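Local coordinates for protein 7,8-dihydro-6-hydroxymethylpterin pyrophosphokinase-dihydropteroate synthase (Plasmodium falciparum, PDB 6JWS) that probably pyrophosphorylates 6-hydroxymethyl-7,8-dihydropterin with ATP and then couples the product to 4-aminobenzoate to form dihydropteroate in folate biosynthesis, at residues 27-30 with 31-34; 40-44 with 45-49; 172-176 with 177-181; 556-559 with 560-563. The protein carries 1 engineered substitution. All coordinates share one frame; numbering follows the deposited sequence.

Contact 1. Residues 27-30 with 31-34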
loop_
_atom_site.group_PDB
_atom_site.type_symbol
_atom_site.label_atom_id
_atom_site.label_comp_id
_atom_site.label_asym_id
_atom_site.label_seq_id
_atom_site.Cartn_x
_atom_site.Cartn_y
_atom_site.Cartn_z
ATOM N N ARG B 27 -24.068 -1.379 23.081
ATOM C CA ARG B 27 -22.753 -1.221 22.475
ATOM C C ARG B 27 -21.754 -0.593 23.451
ATOM O O ARG B 27 -20.666 -1.141 23.650
ATOM C CB ARG B 27 -22.865 -0.456 21.150
ATOM C CG ARG B 27 -21.544 0.089 20.626
ATOM C CD ARG B 27 -21.632 0.756 19.265
ATOM N NE ARG B 27 -20.619 1.782 19.055
ATOM C CZ ARG B 27 -19.296 1.597 19.092
ATOM N NH1 ARG B 27 -18.782 0.407 19.363
ATOM N NH2 ARG B 27 -18.485 2.616 18.872
ATOM N N ARG B 28 -22.117 0.555 24.050
ATOM C CA ARG B 28 -21.213 1.314 24.909
ATOM C C ARG B 28 -20.717 0.410 26.030
ATOM O O ARG B 28 -19.553 0.499 26.406
ATOM C CB ARG B 28 -21.867 2.596 25.456
ATOM C CG ARG B 28 -20.968 3.517 26.297
ATOM C CD ARG B 28 -21.692 4.601 27.111
ATOM N NE ARG B 28 -22.655 4.161 28.132
ATOM C CZ ARG B 28 -22.564 4.363 29.452
ATOM N NH1 ARG B 28 -23.512 3.909 30.257
ATOM N NH2 ARG B 28 -21.537 5.018 29.965
ATOM N N ASN B 29 -21.600 -0.474 26.517
ATOM C CA ASN B 29 -21.311 -1.285 27.690
ATOM C C ASN B 29 -21.091 -2.752 27.334
ATOM O O ASN B 29 -21.053 -3.600 28.226
ATOM C CB ASN B 29 -22.414 -1.159 28.743
ATOM C CG ASN B 29 -22.461 0.224 29.351
ATOM O OD1 ASN B 29 -23.487 0.896 29.282
ATOM N ND2 ASN B 29 -21.347 0.665 29.915
ATOM N N ALA B 30 -20.904 -3.052 26.045
ATOM C CA ALA B 30 -20.859 -4.443 25.598
ATOM C C ALA B 30 -19.819 -5.244 26.382
ATOM O O ALA B 30 -20.102 -6.362 26.812
ATOM C CB ALA B 30 -20.635 -4.507 24.108
ATOM N N VAL B 31 -18.634 -4.652 26.593
ATOM C CA VAL B 31 -17.521 -5.312 27.265
ATOM C C VAL B 31 -17.852 -5.559 28.732
ATOM O O VAL B 31 -17.642 -6.664 29.230
ATOM C CB VAL B 31 -16.198 -4.533 27.120
ATOM C CG1 VAL B 31 -15.056 -5.227 27.846
ATOM C CG2 VAL B 31 -15.842 -4.319 25.658
ATOM N N LEU B 32 -18.334 -4.521 29.427
ATOM C CA LEU B 32 -18.612 -4.625 30.855
ATOM C C LEU B 32 -19.701 -5.672 31.092
ATOM O O LEU B 32 -19.565 -6.516 31.976
ATOM C CB LEU B 32 -18.988 -3.244 31.411
ATOM C CG LEU B 32 -19.555 -3.200 32.838
ATOM C CD1 LEU B 32 -18.542 -3.682 33.879
ATOM C CD2 LEU B 32 -20.041 -1.799 33.177
ATOM N N ILE B 33 -20.745 -5.641 30.255
ATOM C CA ILE B 33 -21.874 -6.544 30.395
ATOM C C ILE B 33 -21.386 -7.977 30.217
ATOM O O ILE B 33 -21.647 -8.838 31.064
ATOM C CB ILE B 33 -23.017 -6.191 29.410
ATOM C CG1 ILE B 33 -23.582 -4.775 29.601
ATOM C CG2 ILE B 33 -24.119 -7.243 29.439
ATOM C CD1 ILE B 33 -23.519 -4.257 31.024
ATOM N N LEU B 34 -20.663 -8.227 29.117
ATOM C CA LEU B 34 -20.317 -9.598 28.770
ATOM C C LEU B 34 -19.258 -10.156 29.721
ATOM O O LEU B 34 -19.306 -11.337 30.074
ATOM C CB LEU B 34 -19.930 -9.694 27.289
ATOM C CG LEU B 34 -21.082 -9.443 26.313
ATOM C CD1 LEU B 34 -20.568 -9.118 24.915
ATOM C CD2 LEU B 34 -22.035 -10.630 26.278
HETATM O O HOH W 1 -17.741 -1.529 26.445
#

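Contact 2. Residues 40-44 with 45-49. With CA (calcium ion), chain L.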
loop_
_atom_site.group_PDB
_atom_site.type_symbol
_atom_site.label_atom_id
_atom_site.label_comp_id
_atom_site.label_asym_id
_atom_site.label_seq_id
_atom_site.Cartn_x
_atom_site.Cartn_y
_atom_site.Cartn_z
ATOM N N LEU B 40 -19.727 -14.213 36.451
ATOM C CA LEU B 40 -20.820 -14.904 37.119
ATOM C C LEU B 40 -20.882 -16.362 36.682
ATOM O O LEU B 40 -21.185 -17.234 37.500
ATOM C CB LEU B 40 -22.130 -14.142 36.896
ATOM C CG LEU B 40 -22.152 -12.753 37.537
ATOM C CD1 LEU B 40 -23.392 -11.973 37.143
ATOM C CD2 LEU B 40 -22.027 -12.848 39.054
ATOM N N VAL B 41 -20.539 -16.629 35.415
ATOM C CA VAL B 41 -20.434 -17.999 34.924
ATOM C C VAL B 41 -19.310 -18.739 35.666
ATOM O O VAL B 41 -19.504 -19.875 36.099
ATOM C CB VAL B 41 -20.262 -18.041 33.386
ATOM C CG1 VAL B 41 -19.883 -19.427 32.874
ATOM C CG2 VAL B 41 -21.485 -17.508 32.644
ATOM N N GLU B 42 -18.127 -18.108 35.789
ATOM C CA GLU B 42 -16.977 -18.695 36.476
ATOM C C GLU B 42 -17.322 -18.993 37.934
ATOM O O GLU B 42 -16.831 -19.973 38.490
ATOM C CB GLU B 42 -15.819 -17.694 36.596
ATOM C CG GLU B 42 -14.579 -17.996 35.776
ATOM C CD GLU B 42 -13.903 -19.357 35.847
ATOM O OE1 GLU B 42 -13.903 -19.999 36.918
ATOM O OE2 GLU B 42 -13.348 -19.766 34.810
ATOM N N LYS B 43 -18.106 -18.094 38.554
ATOM C CA LYS B 43 -18.472 -18.155 39.965
ATOM C C LYS B 43 -19.495 -19.263 40.224
ATOM O O LYS B 43 -19.283 -20.099 41.098
ATOM C CB LYS B 43 -18.987 -16.784 40.417
ATOM C CG LYS B 43 -19.226 -16.620 41.913
ATOM C CD LYS B 43 -19.621 -15.199 42.271
ATOM C CE LYS B 43 -19.769 -14.950 43.759
ATOM N NZ LYS B 43 -18.595 -15.430 44.523
ATOM N N TYR B 44 -20.577 -19.290 39.430
ATOM C CA TYR B 44 -21.760 -20.072 39.751
ATOM C C TYR B 44 -21.902 -21.346 38.917
ATOM O O TYR B 44 -22.749 -22.171 39.241
ATOM C CB TYR B 44 -23.027 -19.217 39.641
ATOM C CG TYR B 44 -23.160 -18.107 40.657
ATOM C CD1 TYR B 44 -22.862 -18.308 42.000
ATOM C CD2 TYR B 44 -23.627 -16.856 40.280
ATOM C CE1 TYR B 44 -22.994 -17.286 42.930
ATOM C CE2 TYR B 44 -23.772 -15.825 41.197
ATOM C CZ TYR B 44 -23.456 -16.044 42.527
ATOM O OH TYR B 44 -23.611 -15.029 43.428
ATOM N N LEU B 45 -21.098 -21.532 37.861
ATOM C CA LEU B 45 -21.356 -22.642 36.951
ATOM C C LEU B 45 -20.191 -23.619 36.847
ATOM O O LEU B 45 -20.411 -24.786 36.559
ATOM C CB LEU B 45 -21.749 -22.123 35.563
ATOM C CG LEU B 45 -23.103 -21.422 35.489
ATOM C CD1 LEU B 45 -23.413 -21.013 34.050
ATOM C CD2 LEU B 45 -24.190 -22.340 36.039
ATOM N N GLY B 46 -18.952 -23.157 37.015
ATOM C CA GLY B 46 -17.818 -24.053 36.835
ATOM C C GLY B 46 -16.575 -23.322 36.326
ATOM O O GLY B 46 -16.268 -22.209 36.754
ATOM N N LYS B 47 -15.861 -23.959 35.397
ATOM C CA LYS B 47 -14.650 -23.352 34.884
ATOM C C LYS B 47 -14.750 -23.051 33.387
ATOM O O LYS B 47 -14.930 -23.966 32.582
ATOM C CB LYS B 47 -13.454 -24.264 35.162
ATOM C CG LYS B 47 -12.153 -23.635 34.705
ATOM C CD LYS B 47 -10.900 -24.422 34.955
ATOM C CE LYS B 47 -9.766 -23.421 35.009
ATOM N NZ LYS B 47 -8.526 -24.021 34.490
ATOM N N ILE B 48 -14.528 -21.780 33.023
ATOM C CA ILE B 48 -14.390 -21.389 31.627
ATOM C C ILE B 48 -13.066 -21.905 31.063
ATOM O O ILE B 48 -11.995 -21.532 31.534
ATOM C CB ILE B 48 -14.510 -19.862 31.470
ATOM C CG1 ILE B 48 -15.878 -19.373 31.950
ATOM C CG2 ILE B 48 -14.235 -19.459 30.023
ATOM C CD1 ILE B 48 -15.999 -17.869 32.067
ATOM N N ILE B 49 -13.150 -22.741 30.023
ATOM C CA ILE B 49 -11.975 -23.374 29.452
ATOM C C ILE B 49 -11.872 -23.056 27.962
ATOM O O ILE B 49 -10.993 -23.605 27.303
ATOM C CB ILE B 49 -11.991 -24.901 29.669
ATOM C CG1 ILE B 49 -13.297 -25.527 29.173
ATOM C CG2 ILE B 49 -11.682 -25.290 31.111
ATOM C CD1 ILE B 49 -13.264 -27.030 29.147
HETATM CA CA CA L . -15.067 -21.295 38.716
HETATM O O HOH W 2 -11.186 -20.423 33.896
HETATM O O HOH W 3 -14.246 -23.245 38.436
HETATM O O HOH W 4 -16.167 -22.486 40.527
#

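Contact 3. Residues 172-176 with 177-181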
loop_
_atom_site.group_PDB
_atom_site.type_symbol
_atom_site.label_atom_id
_atom_site.label_comp_id
_atom_site.label_asym_id
_atom_site.label_seq_id
_atom_site.Cartn_x
_atom_site.Cartn_y
_atom_site.Cartn_z
ATOM N N THR B 172 -18.575 -27.853 33.968
ATOM C CA THR B 172 -19.620 -27.496 34.922
ATOM C C THR B 172 -19.912 -28.639 35.894
ATOM O O THR B 172 -19.751 -29.815 35.572
ATOM C CB THR B 172 -20.870 -26.949 34.213
ATOM O OG1 THR B 172 -21.618 -26.221 35.183
ATOM C CG2 THR B 172 -21.745 -28.010 33.582
ATOM N N PHE B 173 -20.345 -28.256 37.098
ATOM C CA PHE B 173 -20.662 -29.208 38.160
ATOM C C PHE B 173 -22.177 -29.412 38.219
ATOM O O PHE B 173 -22.665 -30.285 38.939
ATOM C CB PHE B 173 -20.083 -28.747 39.507
ATOM C CG PHE B 173 -20.169 -27.262 39.759
ATOM C CD1 PHE B 173 -21.401 -26.627 39.873
ATOM C CD2 PHE B 173 -19.017 -26.486 39.850
ATOM C CE1 PHE B 173 -21.481 -25.256 40.082
ATOM C CE2 PHE B 173 -19.097 -25.114 40.063
ATOM C CZ PHE B 173 -20.328 -24.499 40.189
ATOM N N VAL B 174 -22.908 -28.584 37.459
ATOM C CA VAL B 174 -24.355 -28.681 37.365
ATOM C C VAL B 174 -24.704 -29.990 36.665
ATOM O O VAL B 174 -23.976 -30.427 35.780
ATOM C CB VAL B 174 -24.951 -27.440 36.681
ATOM C CG1 VAL B 174 -26.443 -27.587 36.447
ATOM C CG2 VAL B 174 -24.675 -26.193 37.505
ATOM N N ASN B 175 -25.797 -30.630 37.105
ATOM C CA ASN B 175 -26.095 -32.001 36.714
ATOM C C ASN B 175 -26.715 -32.096 35.322
ATOM O O ASN B 175 -26.575 -33.132 34.670
ATOM C CB ASN B 175 -26.981 -32.724 37.730
ATOM C CG ASN B 175 -26.288 -32.970 39.053
ATOM O OD1 ASN B 175 -25.103 -33.302 39.105
ATOM N ND2 ASN B 175 -27.030 -32.810 40.134
ATOM N N ASP B 176 -27.413 -31.038 34.878
ATOM C CA ASP B 176 -28.187 -31.128 33.649
ATOM C C ASP B 176 -28.435 -29.739 33.071
ATOM O O ASP B 176 -28.348 -28.737 33.787
ATOM C CB ASP B 176 -29.535 -31.812 33.904
ATOM C CG ASP B 176 -30.413 -30.984 34.824
ATOM O OD1 ASP B 176 -30.209 -31.070 36.054
ATOM O OD2 ASP B 176 -31.232 -30.192 34.304
ATOM N N PRO B 177 -28.784 -29.650 31.761
ATOM C CA PRO B 177 -29.069 -28.367 31.116
ATOM C C PRO B 177 -30.275 -27.625 31.681
ATOM O O PRO B 177 -30.342 -26.392 31.605
ATOM C CB PRO B 177 -29.253 -28.700 29.622
ATOM C CG PRO B 177 -29.474 -30.203 29.560
ATOM C CD PRO B 177 -28.827 -30.775 30.805
ATOM N N LEU B 178 -31.227 -28.374 32.255
ATOM C CA LEU B 178 -32.378 -27.691 32.835
ATOM C C LEU B 178 -31.954 -26.996 34.123
ATOM O O LEU B 178 -32.271 -25.828 34.315
ATOM C CB LEU B 178 -33.573 -28.632 33.026
ATOM C CG LEU B 178 -34.862 -27.944 33.480
ATOM C CD1 LEU B 178 -35.073 -26.623 32.757
ATOM C CD2 LEU B 178 -36.068 -28.849 33.290
ATOM N N SER B 179 -31.191 -27.693 34.974
ATOM C CA SER B 179 -30.662 -27.029 36.161
ATOM C C SER B 179 -29.754 -25.869 35.744
ATOM O O SER B 179 -29.818 -24.785 36.329
ATOM C CB SER B 179 -29.951 -27.969 37.109
ATOM O OG SER B 179 -30.535 -29.265 37.100
ATOM N N MET B 180 -28.936 -26.089 34.707
ATOM C CA MET B 180 -28.033 -25.032 34.276
ATOM C C MET B 180 -28.823 -23.807 33.824
ATOM O O MET B 180 -28.484 -22.678 34.191
ATOM C CB MET B 180 -27.083 -25.475 33.160
ATOM C CG MET B 180 -26.178 -24.337 32.701
ATOM S SD MET B 180 -24.626 -24.943 32.047
ATOM C CE MET B 180 -25.168 -25.457 30.424
ATOM N N LEU B 181 -29.884 -24.031 33.038
ATOM C CA LEU B 181 -30.666 -22.910 32.544
ATOM C C LEU B 181 -31.279 -22.127 33.707
ATOM O O LEU B 181 -31.327 -20.893 33.676
ATOM C CB LEU B 181 -31.725 -23.415 31.565
ATOM C CG LEU B 181 -32.583 -22.327 30.923
ATOM C CD1 LEU B 181 -31.722 -21.305 30.190
ATOM C CD2 LEU B 181 -33.598 -22.951 29.980
#

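Contact 4. Residues 556-559 with 560-563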
loop_
_atom_site.group_PDB
_atom_site.type_symbol
_atom_site.label_atom_id
_atom_site.label_comp_id
_atom_site.label_asym_id
_atom_site.label_seq_id
_atom_site.Cartn_x
_atom_site.Cartn_y
_atom_site.Cartn_z
ATOM N N GLU B 556 0.005 -19.535 18.658
ATOM C CA GLU B 556 -1.301 -20.179 18.721
ATOM C C GLU B 556 -1.340 -21.197 19.860
ATOM O O GLU B 556 -2.339 -21.275 20.588
ATOM C CB GLU B 556 -1.641 -20.865 17.392
ATOM C CG GLU B 556 -1.987 -19.864 16.286
ATOM C CD GLU B 556 -2.222 -20.520 14.926
ATOM O OE1 GLU B 556 -1.436 -21.399 14.545
ATOM O OE2 GLU B 556 -3.184 -20.153 14.242
ATOM N N GLN B 557 -0.249 -21.957 20.042
ATOM C CA GLN B 557 -0.186 -22.864 21.183
ATOM C C GLN B 557 -0.288 -22.075 22.495
ATOM O O GLN B 557 -1.028 -22.465 23.394
ATOM C CB GLN B 557 0.945 -23.909 21.042
ATOM C CG GLN B 557 0.625 -25.032 20.038
ATOM C CD GLN B 557 1.736 -25.970 19.575
ATOM O OE1 GLN B 557 1.904 -26.217 18.368
ATOM N NE2 GLN B 557 2.499 -26.532 20.512
ATOM N N ARG B 558 0.391 -20.919 22.591
ATOM C CA ARG B 558 0.322 -20.126 23.818
ATOM C C ARG B 558 -1.092 -19.598 24.067
ATOM O O ARG B 558 -1.584 -19.616 25.205
ATOM C CB ARG B 558 1.280 -18.925 23.812
ATOM C CG ARG B 558 2.749 -19.301 23.773
ATOM C CD ARG B 558 2.998 -20.326 24.858
ATOM N NE ARG B 558 2.981 -19.801 26.208
ATOM C CZ ARG B 558 2.902 -20.556 27.300
ATOM N NH1 ARG B 558 2.765 -21.868 27.202
ATOM N NH2 ARG B 558 2.904 -19.989 28.496
ATOM N N LEU B 559 -1.718 -19.079 23.010
ATOM C CA LEU B 559 -3.091 -18.606 23.126
ATOM C C LEU B 559 -3.984 -19.758 23.589
ATOM O O LEU B 559 -4.810 -19.578 24.468
ATOM C CB LEU B 559 -3.557 -18.001 21.790
ATOM C CG LEU B 559 -5.026 -17.571 21.718
ATOM C CD1 LEU B 559 -5.228 -16.369 20.798
ATOM C CD2 LEU B 559 -5.952 -18.729 21.319
ATOM N N ASN B 560 -3.820 -20.946 23.003
ATOM C CA ASN B 560 -4.649 -22.082 23.388
ATOM C C ASN B 560 -4.512 -22.354 24.885
ATOM O O ASN B 560 -5.499 -22.676 25.540
ATOM C CB ASN B 560 -4.334 -23.368 22.611
ATOM C CG ASN B 560 -4.778 -23.278 21.171
ATOM O OD1 ASN B 560 -5.653 -22.471 20.845
ATOM N ND2 ASN B 560 -4.189 -24.089 20.300
ATOM N N PHE B 561 -3.279 -22.251 25.400
ATOM C CA PHE B 561 -3.015 -22.465 26.816
ATOM C C PHE B 561 -3.698 -21.389 27.654
ATOM O O PHE B 561 -4.399 -21.711 28.603
ATOM C CB PHE B 561 -1.518 -22.492 27.107
ATOM C CG PHE B 561 -1.167 -22.664 28.566
ATOM C CD1 PHE B 561 -1.362 -23.882 29.204
ATOM C CD2 PHE B 561 -0.592 -21.629 29.292
ATOM C CE1 PHE B 561 -0.997 -24.060 30.533
ATOM C CE2 PHE B 561 -0.222 -21.814 30.619
ATOM C CZ PHE B 561 -0.439 -23.020 31.244
ATOM N N LEU B 562 -3.532 -20.118 27.292
ATOM C CA LEU B 562 -4.180 -19.060 28.049
ATOM C C LEU B 562 -5.694 -19.247 28.019
ATOM O O LEU B 562 -6.366 -19.086 29.038
ATOM C CB LEU B 562 -3.787 -17.689 27.485
ATOM C CG LEU B 562 -2.592 -17.046 28.184
ATOM C CD1 LEU B 562 -1.288 -17.758 27.850
ATOM C CD2 LEU B 562 -2.508 -15.563 27.856
ATOM N N VAL B 563 -6.227 -19.568 26.840
ATOM C CA VAL B 563 -7.667 -19.684 26.672
ATOM C C VAL B 563 -8.203 -20.878 27.478
ATOM O O VAL B 563 -9.271 -20.782 28.086
ATOM C CB VAL B 563 -8.034 -19.717 25.170
ATOM C CG1 VAL B 563 -9.317 -20.467 24.881
ATOM C CG2 VAL B 563 -8.055 -18.316 24.554
#

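Contact 1. Residues 27-30 with 31-34
I33 folds back over the carbonyl of N29, and its side chain runs along that group from base to tip. Its CB lies 3.5 Å from N29 O. CG1 comes closer, 3.1 Å from N29 O, and also lies against N29 CB. CD1, at the end of the chain, packs 4.0 Å from N29 CB. The first torsion puts CG1 beside the I33 backbone N (chi1 -60°), and that N donates to the same N29 O over 2.9 Å. This bond is nearly straight (170° at the hydrogen) and runs almost in line with the carbonyl, so one oxygen is gripped by an amide and overlain by the alkyl branch beside it. L34 repeats the theme one residue on: its N bonds A30 O over 3.0 Å, the donor tilted out of the carbonyl plane, while its CG packs 3.3 Å from A30 O. Leading into the helix, R27 to A30 form a type I turn closed by A30 N to R27 O. A water spans the junction, donating to R28 O and accepting from V31 N at 3.3 Å, which gives a first-turn amide a partner. N29 holds the N-cap position, yet its side chain makes no capping bond. Outside the segments, I33 and L34 rest on T24 of strand 16-24, and A30 and V31 on I382. The arrangement is the start of an alpha-helix led in by a tight turn, here the first helix after the first strand of the ferredoxin-like HPPK fold.

Contact 2. Residues 40-44 with 45-49
E42 and G46 grip one calcium ion where the first helix of the ferredoxin-like HPPK fold ends and strand 46-57 begins. E42 chelates it twice, through its backbone O at 2.2 Å and its carboxylate OE1 at 2.5 Å, and G46 O completes the local set at 2.5 Å. The shared cation offsets the repulsion between these close-set oxygens. Two waters occupy further positions, and E99 adds both carboxylate oxygens from elsewhere in the chain. E42 reaches the ion by an unstaggered first torsion (chi1 -111°) and a bend at the next bond, which turn the carboxylate back over the strand. G46 adopts phi 149° and psi -139°, where a CB would press on the carbonyl of L45; with none, the chain can turn its oxygen to the metal. The packed side lies beneath: V41 CG1 sits 4.0 Å from L45 CD1 and 4.1 Å from I48 CG1, meeting the isoleucine at about a right angle, while V170 and helix 177-190 add neighbours to V41 and L45 respectively. L45 N closes the helix end on V41 O at 2.9 Å, with G46 N adding a weak second bond to the same oxygen. E42 OE2 accepts from I48 N at 2.9 Å, the donor standing above the carboxylate plane, which ties the metal-binding carboxylate to the strand. The other side is looser: K47 is partly exposed, its amine well apart from the E42 carboxylate, and a single water donates both to OE2 and, over 2.7 Å, to I48 O.

Contact 3. Residues 172-176 with 177-181
An aspartate N-cap opens helix 177-190 of the HPPK domain, the helix that brings L181 to the bound ATP. D176 OD2 accepts from S179 N at 2.6 Å, the donor standing above the carboxylate plane and the bond fairly straight (158°). The side chain gets there because its CG lies between the backbone N and the carbonyl carbon (chi1 65°), which swings the carboxylate over the start of the helix. D176 O serves as well: M180 N bonds it over 2.9 Å in the carbonyl plane, the first regular turn. P177, the first helical residue, has no N-H that would need a partner. The modelled S179 hydroxyl lies implausibly close to the carboxylate, so its exact position is doubtful. V174 closes the turn from the apolar side. Its CG1 wedges against the helix, 3.4 Å from M180 N, 3.6 Å from S179 CB and 4.0 Å from M180 CB. M180 continues onto A18, L20 and I211, packing the helix on the sheet, while P177 and L178 both touch L316. This is a classic N-capped helix start after a strand, set beside the nucleotide pocket.

Contact 4. Residues 556-559 with 560-563
R558 and F561 lie side by side, pointing the same way, with the guanidinium and ring planes only 22° apart. R558 NH2 is 3.9 Å from F561 CD2, and NH1 is 4.0 Å from the same carbon. Bends at chi2 and chi3 of R558 turn the guanidinium forward along the helix, towards F561, and a hydrogen bond from NE to the carbonyl of A506 helps hold it there. On another side of the helix, L559 CD2 packs 3.9 Å from V563 CG2, one turn on. L562 CD1 comes within 3.2 Å of R558 O, while N560 leans on the preceding turn, its CG 3.2 Å from E556 O. Beneath these side chains the backbone runs as regular alpha-helix, with N560, F561, L562 and V563 each donating to the carbonyl four residues back; V563 N to L559 O is 2.8 Å. Helix 547-564 belongs to the TIM barrel of the pterin-binding domain, linking strand 525-529 to strand 572-575. L559, L562 and V563 all rest on I572, and L562 also meets V526 and L528. F561 touches I514 in a loop. On the partly exposed side, E556 OE2 is hydrogen-bonded to the hydroxyl of Y600.

Overall arrangement
Contacts 1, 2 and 3 follow one another through the HPPK domain, and contact 4 comes later in the pterin-binding barrel. Contacts 1 and 2 sit at the two ends of helix 30-44, their centres 19 Å apart. Contact 2 touches contact 3, with centres 12 Å apart: F173 packs on Y44 and the L45-G46 backbone, and the T172 hydroxyl meets L45 O. Together they mark three junctions of strand and helix on the same six-stranded antiparallel sheet, linking the calcium site to the helix beside ATP. Contact 4 approaches contact 2 to about 3 Å between nearest atoms; nearby, K47 touches N565, bringing the kinase domain against the synthase barrel.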